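Local coordinates for YkuI protein (Bacillus subtilis, PDB 2BAS) that probably acts in cyclic di-GMP signalling, through an EAL domain likely to hydrolyse this second messenger, at residues L118-K131 / Q158-I171. Residues are numbered along the deposited sequence; the frame is centred on the assembly and turned at random.
Sequences LMLDHGESFLELLK and QLYHMLAYYRTYGI
Tyr-166 OH donates a hydrogen bond to Gly-123 O at 2.6 Å, meeting the carbonyl at a C=O...O angle of 111° and tilted out of the carbonyl plane. The same oxygen accepts Leu-127 N in the first turn of helix 124-131, and two donors therefore grip one N-cap carbonyl. Over one face of the Tyr-166 ring lies Met-162 CE, 3.5 Å above the plane, while the hydroxyl sits at the edge of the Phe-126 ring. With CG wedged between its backbone N and carbonyl carbon (chi1 69°), selenomethionine Met-162 bends twice to bring that methyl over the ring. Met-119, also selenomethionine, slides past it in the opposite direction, its SE 3.4 Å from Met-162 CG.

Further along, Leu-127 CD2 packs 3.5 Å from Tyr-165 CE2 and also against Tyr-169 CE1, whereas CD1 turns to Ile-171 CD1. Lys-131 bends at its last torsion, placing NZ 3.2 Å from Tyr-169 CE2.

The two helices follow adjacent parallel strands, 108-112 and 143-147, of the TIM-barrel-like EAL fold; their segment axes are nearly parallel, 15° apart, yet 12.0 Å distant, a separation spanned by long side chains. Strand 143-147 packs against both helices, its Leu-145 touching Phe-126 and Tyr-166.

In the second shell, Tyr-169 OH donates to Tyr-165 OH at 2.7 Å, linking the two rings beside Leu-127. Were Tyr-169 replaced by an alanine, Leu-127 CD2 and the Lys-131 chain would probably lose their aromatic neighbour and Tyr-165 OH its partner. Gly-170, with positive phi, forms a Schellman motif after the last turn of the helix, from which the chain runs to Ile-171, packed against Leu-127 and Leu-130. At the start of helix 124-131, Asp-121 OD1 accepts both Ser-125 N and OG, from opposite faces of its carboxylate.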
loop_
_atom_site.group_PDB
_atom_site.type_symbol
_atom_site.label_atom_id
_atom_site.label_comp_id
_atom_site.label_asym_id
_atom_site.label_seq_id
_atom_site.Cartn_x
_atom_site.Cartn_y
_atom_site.Cartn_z
ATOM N N LEU A 118 14.883 -5.396 -25.395
ATOM C CA LEU A 118 15.884 -5.934 -24.504
ATOM C C LEU A 118 15.842 -7.462 -24.475
ATOM O O LEU A 118 16.874 -8.129 -24.533
ATOM C CB LEU A 118 15.661 -5.352 -23.107
ATOM C CG LEU A 118 16.815 -5.332 -22.103
ATOM C CD1 LEU A 118 17.980 -4.509 -22.615
ATOM C CD2 LEU A 118 16.323 -4.773 -20.782
HETATM N N MSE A 119 14.634 -8.011 -24.431
HETATM C CA MSE A 119 14.443 -9.444 -24.251
HETATM C C MSE A 119 14.605 -10.272 -25.533
HETATM O O MSE A 119 14.493 -11.496 -25.490
HETATM C CB MSE A 119 13.080 -9.706 -23.609
HETATM C CG MSE A 119 13.030 -10.977 -22.775
HETATM SE SE MSE A 119 14.229 -10.898 -21.220
HETATM C CE MSE A 119 14.358 -12.775 -20.849
ATOM N N LEU A 120 14.870 -9.617 -26.664
ATOM C CA LEU A 120 15.109 -10.330 -27.935
ATOM C C LEU A 120 16.333 -11.261 -27.916
ATOM O O LEU A 120 16.418 -12.197 -28.718
ATOM C CB LEU A 120 15.222 -9.353 -29.111
ATOM C CG LEU A 120 13.957 -8.654 -29.623
ATOM C CD1 LEU A 120 14.332 -7.559 -30.604
ATOM C CD2 LEU A 120 12.991 -9.642 -30.261
ATOM N N ASP A 121 17.274 -10.986 -27.010
ATOM C CA ASP A 121 18.479 -11.799 -26.841
ATOM C C ASP A 121 18.830 -11.982 -25.367
ATOM O O ASP A 121 19.994 -12.218 -25.032
ATOM C CB ASP A 121 19.670 -11.198 -27.616
ATOM C CG ASP A 121 20.226 -9.914 -26.981
ATOM O OD1 ASP A 121 21.395 -9.586 -27.276
ATOM O OD2 ASP A 121 19.520 -9.238 -26.193
ATOM N N HIS A 122 17.816 -11.863 -24.502
ATOM C CA HIS A 122 17.945 -12.028 -23.045
ATOM C C HIS A 122 18.921 -11.027 -22.433
ATOM O O HIS A 122 19.670 -11.366 -21.507
ATOM C CB HIS A 122 18.360 -13.457 -22.664
ATOM C CG HIS A 122 17.406 -14.514 -23.122
ATOM N ND1 HIS A 122 16.464 -15.079 -22.289
ATOM C CD2 HIS A 122 17.261 -15.125 -24.324
ATOM C CE1 HIS A 122 15.774 -15.985 -22.958
ATOM N NE2 HIS A 122 16.238 -16.034 -24.195
ATOM N N GLY A 123 18.918 -9.803 -22.965
ATOM C CA GLY A 123 19.795 -8.737 -22.479
ATOM C C GLY A 123 21.291 -8.890 -22.762
ATOM O O GLY A 123 22.083 -7.995 -22.446
ATOM N N GLU A 124 21.679 -10.009 -23.365
ATOM C CA GLU A 124 23.084 -10.297 -23.630
ATOM C C GLU A 124 23.851 -9.125 -24.279
ATOM O O GLU A 124 24.751 -8.556 -23.652
ATOM C CB GLU A 124 23.192 -11.553 -24.469
ATOM C CG GLU A 124 24.604 -12.000 -24.770
ATOM C CD GLU A 124 24.624 -13.217 -25.676
ATOM O OE1 GLU A 124 23.893 -14.189 -25.376
ATOM O OE2 GLU A 124 25.361 -13.195 -26.684
ATOM N N SER A 125 23.480 -8.746 -25.501
ATOM C CA SER A 125 24.185 -7.665 -26.204
ATOM C C SER A 125 24.235 -6.319 -25.452
ATOM O O SER A 125 25.274 -5.653 -25.458
ATOM C CB SER A 125 23.648 -7.477 -27.631
ATOM O OG SER A 125 22.377 -6.845 -27.633
ATOM N N PHE A 126 23.137 -5.920 -24.809
ATOM C CA PHE A 126 23.111 -4.652 -24.053
ATOM C C PHE A 126 24.041 -4.681 -22.838
ATOM O O PHE A 126 24.719 -3.696 -22.545
ATOM C CB PHE A 126 21.685 -4.279 -23.634
ATOM C CG PHE A 126 21.571 -2.922 -23.001
ATOM C CD1 PHE A 126 21.593 -1.769 -23.780
ATOM C CD2 PHE A 126 21.427 -2.794 -21.624
ATOM C CE1 PHE A 126 21.484 -0.512 -23.197
ATOM C CE2 PHE A 126 21.315 -1.533 -21.029
ATOM C CZ PHE A 126 21.340 -0.396 -21.811
ATOM N N LEU A 127 24.066 -5.808 -22.133
ATOM C CA LEU A 127 24.995 -5.986 -21.027
ATOM C C LEU A 127 26.423 -5.967 -21.581
ATOM O O LEU A 127 27.326 -5.403 -20.955
ATOM C CB LEU A 127 24.700 -7.285 -20.267
ATOM C CG LEU A 127 25.543 -7.666 -19.041
ATOM C CD1 LEU A 127 25.466 -6.624 -17.929
ATOM C CD2 LEU A 127 25.140 -9.037 -18.514
ATOM N N GLU A 128 26.608 -6.575 -22.760
ATOM C CA GLU A 128 27.888 -6.546 -23.483
ATOM C C GLU A 128 28.288 -5.085 -23.744
ATOM O O GLU A 128 29.439 -4.704 -23.526
ATOM C CB GLU A 128 27.829 -7.345 -24.809
ATOM C CG GLU A 128 27.803 -8.895 -24.691
ATOM C CD GLU A 128 27.807 -9.635 -26.060
ATOM O OE1 GLU A 128 27.101 -9.217 -27.011
ATOM O OE2 GLU A 128 28.516 -10.667 -26.181
ATOM N N LEU A 129 27.327 -4.272 -24.188
ATOM C CA LEU A 129 27.559 -2.841 -24.386
ATOM C C LEU A 129 27.943 -2.169 -23.081
ATOM O O LEU A 129 28.809 -1.298 -23.074
ATOM C CB LEU A 129 26.337 -2.137 -24.991
ATOM C CG LEU A 129 26.358 -0.602 -25.071
ATOM C CD1 LEU A 129 27.619 -0.085 -25.763
ATOM C CD2 LEU A 129 25.140 -0.093 -25.790
ATOM N N LEU A 130 27.305 -2.575 -21.984
ATOM C CA LEU A 130 27.604 -1.995 -20.676
ATOM C C LEU A 130 29.013 -2.347 -20.201
ATOM O O LEU A 130 29.729 -1.487 -19.683
ATOM C CB LEU A 130 26.555 -2.397 -19.633
ATOM C CG LEU A 130 25.139 -1.822 -19.779
ATOM C CD1 LEU A 130 24.228 -2.345 -18.665
ATOM C CD2 LEU A 130 25.123 -0.292 -19.802
ATOM N N LYS A 131 29.405 -3.604 -20.404
ATOM C CA LYS A 131 30.722 -4.109 -19.998
ATOM C C LYS A 131 31.897 -3.425 -20.702
ATOM O O LYS A 131 32.989 -3.330 -20.144
ATOM C CB LYS A 131 30.793 -5.630 -20.191
ATOM C CG LYS A 131 30.003 -6.431 -19.139
ATOM C CD LYS A 131 29.899 -7.907 -19.518
ATOM C CE LYS A 131 29.369 -8.752 -18.375
ATOM N NZ LYS A 131 30.373 -8.876 -17.283
ATOM N N GLN A 158 10.288 -14.432 -17.013
ATOM C CA GLN A 158 11.470 -14.525 -17.856
ATOM C C GLN A 158 12.235 -13.193 -17.806
ATOM O O GLN A 158 13.466 -13.175 -17.738
ATOM C CB GLN A 158 11.062 -14.869 -19.296
ATOM C CG GLN A 158 12.193 -15.307 -20.229
ATOM C CD GLN A 158 12.556 -16.778 -20.110
ATOM O OE1 GLN A 158 12.105 -17.480 -19.203
ATOM N NE2 GLN A 158 13.380 -17.254 -21.041
ATOM N N LEU A 159 11.495 -12.085 -17.838
ATOM C CA LEU A 159 12.078 -10.756 -17.740
ATOM C C LEU A 159 12.739 -10.546 -16.382
ATOM O O LEU A 159 13.845 -10.011 -16.297
ATOM C CB LEU A 159 11.010 -9.682 -17.965
ATOM C CG LEU A 159 11.428 -8.207 -17.873
ATOM C CD1 LEU A 159 12.420 -7.830 -18.967
ATOM C CD2 LEU A 159 10.216 -7.308 -17.949
ATOM N N TYR A 160 12.050 -10.979 -15.330
ATOM C CA TYR A 160 12.521 -10.825 -13.954
ATOM C C TYR A 160 13.756 -11.676 -13.722
ATOM O O TYR A 160 14.588 -11.365 -12.869
ATOM C CB TYR A 160 11.399 -11.196 -12.974
ATOM C CG TYR A 160 10.297 -10.154 -12.849
ATOM C CD1 TYR A 160 9.401 -10.184 -11.775
ATOM C CD2 TYR A 160 10.167 -9.120 -13.781
ATOM C CE1 TYR A 160 8.384 -9.224 -11.650
ATOM C CE2 TYR A 160 9.164 -8.158 -13.664
ATOM C CZ TYR A 160 8.280 -8.215 -12.600
ATOM O OH TYR A 160 7.299 -7.263 -12.495
ATOM N N HIS A 161 13.858 -12.751 -14.501
ATOM C CA HIS A 161 15.014 -13.635 -14.487
ATOM C C HIS A 161 16.261 -12.872 -14.948
ATOM O O HIS A 161 17.238 -12.800 -14.199
ATOM C CB HIS A 161 14.737 -14.880 -15.343
ATOM C CG HIS A 161 15.903 -15.812 -15.477
ATOM N ND1 HIS A 161 16.216 -16.756 -14.524
ATOM C CD2 HIS A 161 16.814 -15.963 -16.470
ATOM C CE1 HIS A 161 17.278 -17.440 -14.917
ATOM N NE2 HIS A 161 17.660 -16.977 -16.095
HETATM N N MSE A 162 16.219 -12.274 -16.144
HETATM C CA MSE A 162 17.373 -11.510 -16.633
HETATM C C MSE A 162 17.602 -10.224 -15.857
HETATM O O MSE A 162 18.722 -9.713 -15.826
HETATM C CB MSE A 162 17.317 -11.220 -18.140
HETATM C CG MSE A 162 16.247 -10.250 -18.568
HETATM SE SE MSE A 162 16.893 -8.944 -19.878
HETATM C CE MSE A 162 17.601 -7.631 -18.614
ATOM N N LEU A 163 16.549 -9.701 -15.235
ATOM C CA LEU A 163 16.689 -8.516 -14.402
ATOM C C LEU A 163 17.406 -8.858 -13.105
ATOM O O LEU A 163 18.235 -8.084 -12.629
ATOM C CB LEU A 163 15.343 -7.842 -14.140
ATOM C CG LEU A 163 14.836 -6.980 -15.304
ATOM C CD1 LEU A 163 13.437 -6.475 -15.030
ATOM C CD2 LEU A 163 15.770 -5.815 -15.613
ATOM N N ALA A 164 17.111 -10.030 -12.551
ATOM C CA ALA A 164 17.814 -10.488 -11.356
ATOM C C ALA A 164 19.290 -10.704 -11.683
ATOM O O ALA A 164 20.158 -10.415 -10.858
ATOM C CB ALA A 164 17.180 -11.763 -10.785
ATOM N N TYR A 165 19.558 -11.190 -12.895
ATOM C CA TYR A 165 20.919 -11.457 -13.366
ATOM C C TYR A 165 21.715 -10.164 -13.522
ATOM O O TYR A 165 22.858 -10.068 -13.080
ATOM C CB TYR A 165 20.875 -12.223 -14.688
ATOM C CG TYR A 165 22.227 -12.471 -15.326
ATOM C CD1 TYR A 165 23.080 -13.468 -14.835
ATOM C CD2 TYR A 165 22.644 -11.732 -16.438
ATOM C CE1 TYR A 165 24.320 -13.711 -15.421
ATOM C CE2 TYR A 165 23.884 -11.969 -17.031
ATOM C CZ TYR A 165 24.716 -12.958 -16.515
ATOM O OH TYR A 165 25.940 -13.201 -17.093
ATOM N N TYR A 166 21.092 -9.177 -14.157
ATOM C CA TYR A 166 21.674 -7.854 -14.309
ATOM C C TYR A 166 22.087 -7.271 -12.966
ATOM O O TYR A 166 23.108 -6.585 -12.872
ATOM C CB TYR A 166 20.663 -6.929 -14.971
ATOM C CG TYR A 166 20.780 -6.837 -16.466
ATOM C CD1 TYR A 166 20.583 -5.623 -17.102
ATOM C CD2 TYR A 166 21.109 -7.950 -17.245
ATOM C CE1 TYR A 166 20.691 -5.512 -18.470
ATOM C CE2 TYR A 166 21.225 -7.849 -18.626
ATOM C CZ TYR A 166 21.014 -6.623 -19.225
ATOM O OH TYR A 166 21.109 -6.479 -20.584
ATOM N N ARG A 167 21.290 -7.552 -11.936
ATOM C CA ARG A 167 21.543 -7.057 -10.584
ATOM C C ARG A 167 22.849 -7.611 -9.989
ATOM O O ARG A 167 23.515 -6.912 -9.222
ATOM C CB ARG A 167 20.331 -7.333 -9.678
ATOM C CG ARG A 167 20.555 -7.159 -8.178
ATOM C CD ARG A 167 19.355 -7.682 -7.372
ATOM N NE ARG A 167 18.414 -6.637 -6.946
ATOM C CZ ARG A 167 17.449 -6.109 -7.697
ATOM N NH1 ARG A 167 17.273 -6.491 -8.959
ATOM N NH2 ARG A 167 16.660 -5.177 -7.180
ATOM N N THR A 168 23.222 -8.837 -10.366
ATOM C CA THR A 168 24.450 -9.476 -9.844
ATOM C C THR A 168 25.737 -8.727 -10.234
ATOM O O THR A 168 26.805 -8.988 -9.678
ATOM C CB THR A 168 24.590 -10.976 -10.255
ATOM O OG1 THR A 168 24.782 -11.083 -11.674
ATOM C CG2 THR A 168 23.376 -11.800 -9.811
ATOM N N TYR A 169 25.618 -7.801 -11.187
ATOM C CA TYR A 169 26.723 -6.935 -11.590
ATOM C C TYR A 169 26.673 -5.563 -10.901
ATOM O O TYR A 169 27.507 -4.697 -11.176
ATOM C CB TYR A 169 26.737 -6.758 -13.112
ATOM C CG TYR A 169 27.029 -8.024 -13.884
ATOM C CD1 TYR A 169 25.997 -8.758 -14.470
ATOM C CD2 TYR A 169 28.337 -8.488 -14.033
ATOM C CE1 TYR A 169 26.259 -9.925 -15.184
ATOM C CE2 TYR A 169 28.610 -9.654 -14.741
ATOM C CZ TYR A 169 27.567 -10.365 -15.316
ATOM O OH TYR A 169 27.830 -11.515 -16.025
ATOM N N GLY A 170 25.697 -5.367 -10.015
ATOM C CA GLY A 170 25.540 -4.100 -9.305
ATOM C C GLY A 170 24.653 -3.064 -9.990
ATOM O O GLY A 170 24.406 -1.995 -9.434
ATOM N N ILE A 171 24.182 -3.372 -11.196
ATOM C CA ILE A 171 23.283 -2.490 -11.948
ATOM C C ILE A 171 22.002 -2.173 -11.152
ATOM O O ILE A 171 21.415 -3.054 -10.514
ATOM C CB ILE A 171 22.927 -3.113 -13.329
ATOM C CG1 ILE A 171 24.205 -3.352 -14.154
ATOM C CG2 ILE A 171 21.930 -2.244 -14.080
ATOM C CD1 ILE A 171 24.041 -4.292 -15.338
#